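PDB 3BIJ: peptidase, C14 family from Geobacter sulfurreducens PCA, which is of unknown function but probably acts as a caspase-like cysteine endopeptidase. Local coordinates for residues A[75-80]-A[126-131]; A[201-206]-A[257-262]. One frame throughout, in Å; residues are numbered along the deposited sequence.

Interaction 1: A[75-80]-A[126-131]; sequences DIFMLS and VRVLVF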
loop_
_atom_site.group_PDB
_atom_site.type_symbol
_atom_site.label_atom_id
_atom_site.label_comp_id
_atom_site.label_asym_id
_atom_site.label_seq_id
_atom_site.Cartn_x
_atom_site.Cartn_y
_atom_site.Cartn_z
ATOM N N ASP A 75 -47.152 -17.149 14.269
ATOM C CA ASP A 75 -46.894 -15.967 13.477
ATOM C C ASP A 75 -45.401 -15.682 13.429
ATOM O O ASP A 75 -44.596 -16.427 13.995
ATOM C CB ASP A 75 -47.642 -14.766 14.052
ATOM C CG ASP A 75 -49.131 -15.026 14.205
ATOM O OD1 ASP A 75 -49.717 -15.668 13.308
ATOM O OD2 ASP A 75 -49.709 -14.576 15.218
ATOM N N ILE A 76 -45.034 -14.599 12.753
ATOM C CA ILE A 76 -43.636 -14.223 12.629
ATOM C C ILE A 76 -43.423 -12.706 12.536
ATOM O O ILE A 76 -44.073 -12.009 11.756
ATOM C CB ILE A 76 -43.015 -14.883 11.393
ATOM C CG1 ILE A 76 -41.572 -14.385 11.211
ATOM C CG2 ILE A 76 -43.853 -14.574 10.151
ATOM C CD1 ILE A 76 -40.826 -15.038 10.058
ATOM N N PHE A 77 -42.493 -12.211 13.336
ATOM C CA PHE A 77 -42.161 -10.798 13.358
ATOM C C PHE A 77 -40.811 -10.591 12.679
ATOM O O PHE A 77 -39.855 -11.314 12.951
ATOM C CB PHE A 77 -42.087 -10.303 14.796
ATOM C CG PHE A 77 -41.641 -8.882 14.918
ATOM C CD1 PHE A 77 -42.382 -7.860 14.351
ATOM C CD2 PHE A 77 -40.482 -8.559 15.611
ATOM C CE1 PHE A 77 -41.976 -6.527 14.471
ATOM C CE2 PHE A 77 -40.065 -7.229 15.739
ATOM C CZ PHE A 77 -40.815 -6.216 15.169
HETATM N N MSE A 78 -40.737 -9.610 11.789
HETATM C CA MSE A 78 -39.495 -9.318 11.105
HETATM C C MSE A 78 -39.020 -7.908 11.424
HETATM O O MSE A 78 -39.759 -6.935 11.238
HETATM C CB MSE A 78 -39.664 -9.442 9.598
HETATM C CG MSE A 78 -38.355 -9.367 8.865
HETATM SE SE MSE A 78 -38.540 -9.184 6.981
HETATM C CE MSE A 78 -37.373 -7.681 6.708
ATOM N N LEU A 79 -37.781 -7.799 11.892
ATOM C CA LEU A 79 -37.193 -6.504 12.219
ATOM C C LEU A 79 -35.894 -6.310 11.459
ATOM O O LEU A 79 -34.957 -7.082 11.628
ATOM C CB LEU A 79 -36.907 -6.407 13.719
ATOM C CG LEU A 79 -36.131 -5.180 14.226
ATOM C CD1 LEU A 79 -36.807 -3.890 13.777
ATOM C CD2 LEU A 79 -36.070 -5.231 15.760
ATOM N N SER A 80 -35.843 -5.290 10.616
ATOM C CA SER A 80 -34.628 -5.013 9.872
ATOM C C SER A 80 -34.182 -3.623 10.295
ATOM O O SER A 80 -35.020 -2.767 10.575
ATOM C CB SER A 80 -34.867 -5.053 8.360
ATOM O OG SER A 80 -35.727 -4.009 7.956
ATOM N N VAL A 126 -43.800 -17.898 18.353
ATOM C CA VAL A 126 -43.635 -16.875 17.328
ATOM C C VAL A 126 -42.174 -16.795 16.857
ATOM O O VAL A 126 -41.248 -16.872 17.659
ATOM C CB VAL A 126 -44.164 -15.482 17.846
ATOM C CG1 VAL A 126 -43.670 -15.228 19.247
ATOM C CG2 VAL A 126 -43.716 -14.360 16.920
ATOM N N ARG A 127 -41.987 -16.685 15.543
ATOM C CA ARG A 127 -40.655 -16.594 14.954
ATOM C C ARG A 127 -40.282 -15.123 14.850
ATOM O O ARG A 127 -41.085 -14.310 14.382
ATOM C CB ARG A 127 -40.631 -17.227 13.558
ATOM C CG ARG A 127 -40.933 -18.715 13.541
ATOM C CD ARG A 127 -42.228 -19.007 12.797
ATOM N NE ARG A 127 -42.066 -18.805 11.362
ATOM C CZ ARG A 127 -43.022 -18.356 10.560
ATOM N NH1 ARG A 127 -44.221 -18.057 11.048
ATOM N NH2 ARG A 127 -42.774 -18.191 9.269
ATOM N N VAL A 128 -39.076 -14.784 15.297
ATOM C CA VAL A 128 -38.591 -13.405 15.253
ATOM C C VAL A 128 -37.350 -13.352 14.368
ATOM O O VAL A 128 -36.304 -13.887 14.728
ATOM C CB VAL A 128 -38.226 -12.885 16.671
ATOM C CG1 VAL A 128 -37.715 -11.465 16.589
ATOM C CG2 VAL A 128 -39.449 -12.942 17.576
ATOM N N LEU A 129 -37.476 -12.718 13.207
ATOM C CA LEU A 129 -36.368 -12.599 12.265
ATOM C C LEU A 129 -35.813 -11.182 12.301
ATOM O O LEU A 129 -36.530 -10.236 11.994
ATOM C CB LEU A 129 -36.857 -12.926 10.857
ATOM C CG LEU A 129 -35.828 -12.858 9.735
ATOM C CD1 LEU A 129 -34.774 -13.923 9.933
ATOM C CD2 LEU A 129 -36.547 -13.035 8.409
ATOM N N VAL A 130 -34.540 -11.033 12.665
ATOM C CA VAL A 130 -33.916 -9.705 12.758
ATOM C C VAL A 130 -32.708 -9.505 11.830
ATOM O O VAL A 130 -31.772 -10.302 11.840
ATOM C CB VAL A 130 -33.426 -9.413 14.212
ATOM C CG1 VAL A 130 -32.859 -8.016 14.287
ATOM C CG2 VAL A 130 -34.553 -9.584 15.212
ATOM N N PHE A 131 -32.739 -8.445 11.026
ATOM C CA PHE A 131 -31.622 -8.117 10.146
ATOM C C PHE A 131 -31.042 -6.803 10.650
ATOM O O PHE A 131 -31.754 -5.797 10.738
ATOM C CB PHE A 131 -32.059 -7.927 8.690
ATOM C CG PHE A 131 -32.411 -9.204 7.995
ATOM C CD1 PHE A 131 -33.721 -9.678 7.993
ATOM C CD2 PHE A 131 -31.420 -9.961 7.374
ATOM C CE1 PHE A 131 -34.038 -10.892 7.384
ATOM C CE2 PHE A 131 -31.723 -11.174 6.764
ATOM C CZ PHE A 131 -33.038 -11.645 6.768
#

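Interaction 2: A[201-206]-A[257-262]; sequences SILLIS and PNFFTA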
loop_
_atom_site.group_PDB
_atom_site.type_symbol
_atom_site.label_atom_id
_atom_site.label_comp_id
_atom_site.label_asym_id
_atom_site.label_seq_id
_atom_site.Cartn_x
_atom_site.Cartn_y
_atom_site.Cartn_z
ATOM N N SER A 201 -38.656 -17.629 19.206
ATOM C CA SER A 201 -37.465 -18.133 18.514
ATOM C C SER A 201 -36.777 -16.992 17.778
ATOM O O SER A 201 -37.283 -16.517 16.762
ATOM C CB SER A 201 -37.831 -19.208 17.485
ATOM O OG SER A 201 -38.448 -20.325 18.085
ATOM N N ILE A 202 -35.619 -16.571 18.273
ATOM C CA ILE A 202 -34.891 -15.477 17.647
ATOM C C ILE A 202 -33.828 -15.956 16.645
ATOM O O ILE A 202 -33.072 -16.891 16.909
ATOM C CB ILE A 202 -34.176 -14.597 18.703
ATOM C CG1 ILE A 202 -35.085 -14.349 19.919
ATOM C CG2 ILE A 202 -33.800 -13.254 18.076
ATOM C CD1 ILE A 202 -36.293 -13.465 19.639
ATOM N N LEU A 203 -33.798 -15.315 15.483
ATOM C CA LEU A 203 -32.819 -15.610 14.447
ATOM C C LEU A 203 -32.324 -14.230 14.062
ATOM O O LEU A 203 -32.987 -13.489 13.326
ATOM C CB LEU A 203 -33.449 -16.313 13.239
ATOM C CG LEU A 203 -32.587 -16.422 11.971
ATOM C CD1 LEU A 203 -31.214 -16.874 12.331
ATOM C CD2 LEU A 203 -33.215 -17.372 10.966
ATOM N N LEU A 204 -31.159 -13.884 14.598
ATOM C CA LEU A 204 -30.544 -12.586 14.376
ATOM C C LEU A 204 -29.419 -12.696 13.351
ATOM O O LEU A 204 -28.440 -13.402 13.578
ATOM C CB LEU A 204 -29.998 -12.098 15.709
ATOM C CG LEU A 204 -30.170 -10.638 16.111
ATOM C CD1 LEU A 204 -30.041 -10.541 17.624
ATOM C CD2 LEU A 204 -29.154 -9.754 15.391
ATOM N N ILE A 205 -29.572 -12.005 12.224
ATOM C CA ILE A 205 -28.565 -11.997 11.167
ATOM C C ILE A 205 -28.053 -10.571 11.059
ATOM O O ILE A 205 -28.770 -9.682 10.597
ATOM C CB ILE A 205 -29.160 -12.418 9.804
ATOM C CG1 ILE A 205 -29.576 -13.894 9.836
ATOM C CG2 ILE A 205 -28.156 -12.186 8.701
ATOM C CD1 ILE A 205 -30.315 -14.385 8.593
ATOM N N SER A 206 -26.817 -10.349 11.501
ATOM C CA SER A 206 -26.215 -9.019 11.453
ATOM C C SER A 206 -25.250 -8.868 10.278
ATOM O O SER A 206 -24.785 -9.856 9.702
ATOM C CB SER A 206 -25.478 -8.737 12.756
ATOM O OG SER A 206 -24.478 -9.718 12.979
ATOM N N PRO A 257 -21.259 -11.301 7.657
ATOM C CA PRO A 257 -22.506 -11.247 8.425
ATOM C C PRO A 257 -22.594 -12.474 9.321
ATOM O O PRO A 257 -22.086 -13.546 8.978
ATOM C CB PRO A 257 -23.588 -11.185 7.339
ATOM C CG PRO A 257 -22.919 -11.747 6.119
ATOM C CD PRO A 257 -21.527 -11.192 6.211
ATOM N N ASN A 258 -23.219 -12.299 10.481
ATOM C CA ASN A 258 -23.349 -13.371 11.453
ATOM C C ASN A 258 -24.744 -13.987 11.531
ATOM O O ASN A 258 -25.761 -13.320 11.316
ATOM C CB ASN A 258 -22.963 -12.847 12.827
ATOM C CG ASN A 258 -22.545 -13.943 13.767
ATOM O OD1 ASN A 258 -22.846 -13.891 14.955
ATOM N ND2 ASN A 258 -21.837 -14.945 13.245
ATOM N N PHE A 259 -24.768 -15.271 11.867
ATOM C CA PHE A 259 -25.996 -16.037 11.997
ATOM C C PHE A 259 -26.123 -16.478 13.465
ATOM O O PHE A 259 -25.542 -17.481 13.879
ATOM C CB PHE A 259 -25.918 -17.241 11.048
ATOM C CG PHE A 259 -27.211 -17.992 10.890
ATOM C CD1 PHE A 259 -27.597 -18.948 11.820
ATOM C CD2 PHE A 259 -28.039 -17.746 9.803
ATOM C CE1 PHE A 259 -28.788 -19.647 11.668
ATOM C CE2 PHE A 259 -29.226 -18.438 9.648
ATOM C CZ PHE A 259 -29.597 -19.389 10.582
ATOM N N PHE A 260 -26.894 -15.717 14.239
ATOM C CA PHE A 260 -27.096 -15.971 15.663
ATOM C C PHE A 260 -28.540 -16.364 16.004
ATOM O O PHE A 260 -29.485 -15.695 15.581
ATOM C CB PHE A 260 -26.726 -14.709 16.436
ATOM C CG PHE A 260 -26.670 -14.898 17.914
ATOM C CD1 PHE A 260 -25.681 -15.695 18.482
ATOM C CD2 PHE A 260 -27.595 -14.273 18.746
ATOM C CE1 PHE A 260 -25.603 -15.872 19.865
ATOM C CE2 PHE A 260 -27.533 -14.439 20.135
ATOM C CZ PHE A 260 -26.531 -15.243 20.698
ATOM N N THR A 261 -28.705 -17.441 16.775
ATOM C CA THR A 261 -30.031 -17.902 17.187
ATOM C C THR A 261 -30.156 -17.809 18.703
ATOM O O THR A 261 -29.217 -18.116 19.422
ATOM C CB THR A 261 -30.292 -19.368 16.798
ATOM O OG1 THR A 261 -29.342 -20.213 17.453
ATOM C CG2 THR A 261 -30.192 -19.558 15.295
ATOM N N ALA A 262 -31.318 -17.382 19.186
ATOM C CA ALA A 262 -31.540 -17.272 20.616
ATOM C C ALA A 262 -32.968 -17.695 20.950
ATOM O O ALA A 262 -33.758 -17.987 20.051
ATOM C CB ALA A 262 -31.288 -15.850 21.071
#

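Interaction 1: A[75-80]-A[126-131]
Arg127 sends CG anti to its own carbonyl carbon (chi1 -63°), and the chain then bends at chi2 and chi3; the guanidinium lies over Ile76. Ile76 CG1 stands anti to the backbone N, at chi1 175°, and reaches Arg127 CB at 3.8 Å. Ile76 CB lies over one face of the guanidinium, offset toward the rim, 3.4 Å from Arg127 NH1. The flat cation thus rests on an aliphatic branch point, while its nitrogens have other partners: NH2 bonds to Gln272 OE1, and NH1 makes a weak bond to Gly74 O.

The backbones are neighbouring parallel strands of the central sheet of a caspase-type domain. Bonds run alternately in the two directions, from Arg127 N to Asp75 O (3.0 Å) through to Phe131 N to Leu79 O (2.7 Å). Met78 lies beside Leu129 and points the same way, its CG 4.1 Å from Leu129 CD2. On the opposite face, Val128 CG1 meets the edge of the Phe77 ring at CD2, 4.1 Å away. Leu79 CB touches Val130 CG2 on that same side.

The Asp75 carboxylate is not in contact with the guanidinium (OD1 to Arg127 NH1 6.4 Å); its OD2 forms a salt bridge with Lys3 and a hydrogen bond with Gly72 N. The buried guanidinium has its apolar cover from Ile76 and its firmer polar contact from Gln272, an arrangement that would be expected to limit the cost of burying the charge.

Interaction 2: A[201-206]-A[257-262]
Leu203 lays its CD1 methyl over one face of the Phe259 ring in a CH-pi contact, 3.7 Å from the ring centroid and 21° off the normal. The two strands form an antiparallel ladder in the mixed sheet of the caspase-type domain. The side chains of Leu203 and Phe259 cross obliquely, and the methyl sits toward the rim, 3.5 Å from CZ. Phe259 CG is anti to the backbone N, at chi1 -170°, and the end of the ring comes back toward the neighbouring strand. Ile205 CG1 approaches the same ring obliquely at CD2, 4.1 Å away. Thr261 CG2 meets Leu203 CD1 from the other strand. Helices 240-250 and 267-271 pack on this face.

The other face carries Ile202, Leu204, Ser206, Asn258, Phe260 and Ala262. Ile202 CB meets Ala262 CB at 3.9 Å. Leu204 CB lies near the plane of the Phe260 ring, at its edge, while Phe260 itself packs on Arg241 of a second subunit.

Three hydrogen-bonded pairs join the backbones. Leu204 N to Phe260 O is 2.7 Å long; the pair Ser206 and Asn258 is more bent. There Ser206 OG, bonded to Cys208 O, lies 3.5 Å from Asn258 CB.

Interactions 1 and 2 lie side by side in one mixed sheet, their centres about 10 Å apart. Strand 127-133 pairs with 76-89 on one side and with 201-206 on the other, and 258-263 follows beyond. The first two pairings are parallel and the last is antiparallel. Along the chain interaction 1 closes before interaction 2 opens. The seam between them has probable hydrogen bonds, Val130 O to Ile205 N at 2.8 Å and Val128 N to Ser201 O at 2.9 Å. Val128 also packs on Ile202. The contacts thus run from the buried middle of the caspase-type sheet to a strand that touches a second subunit.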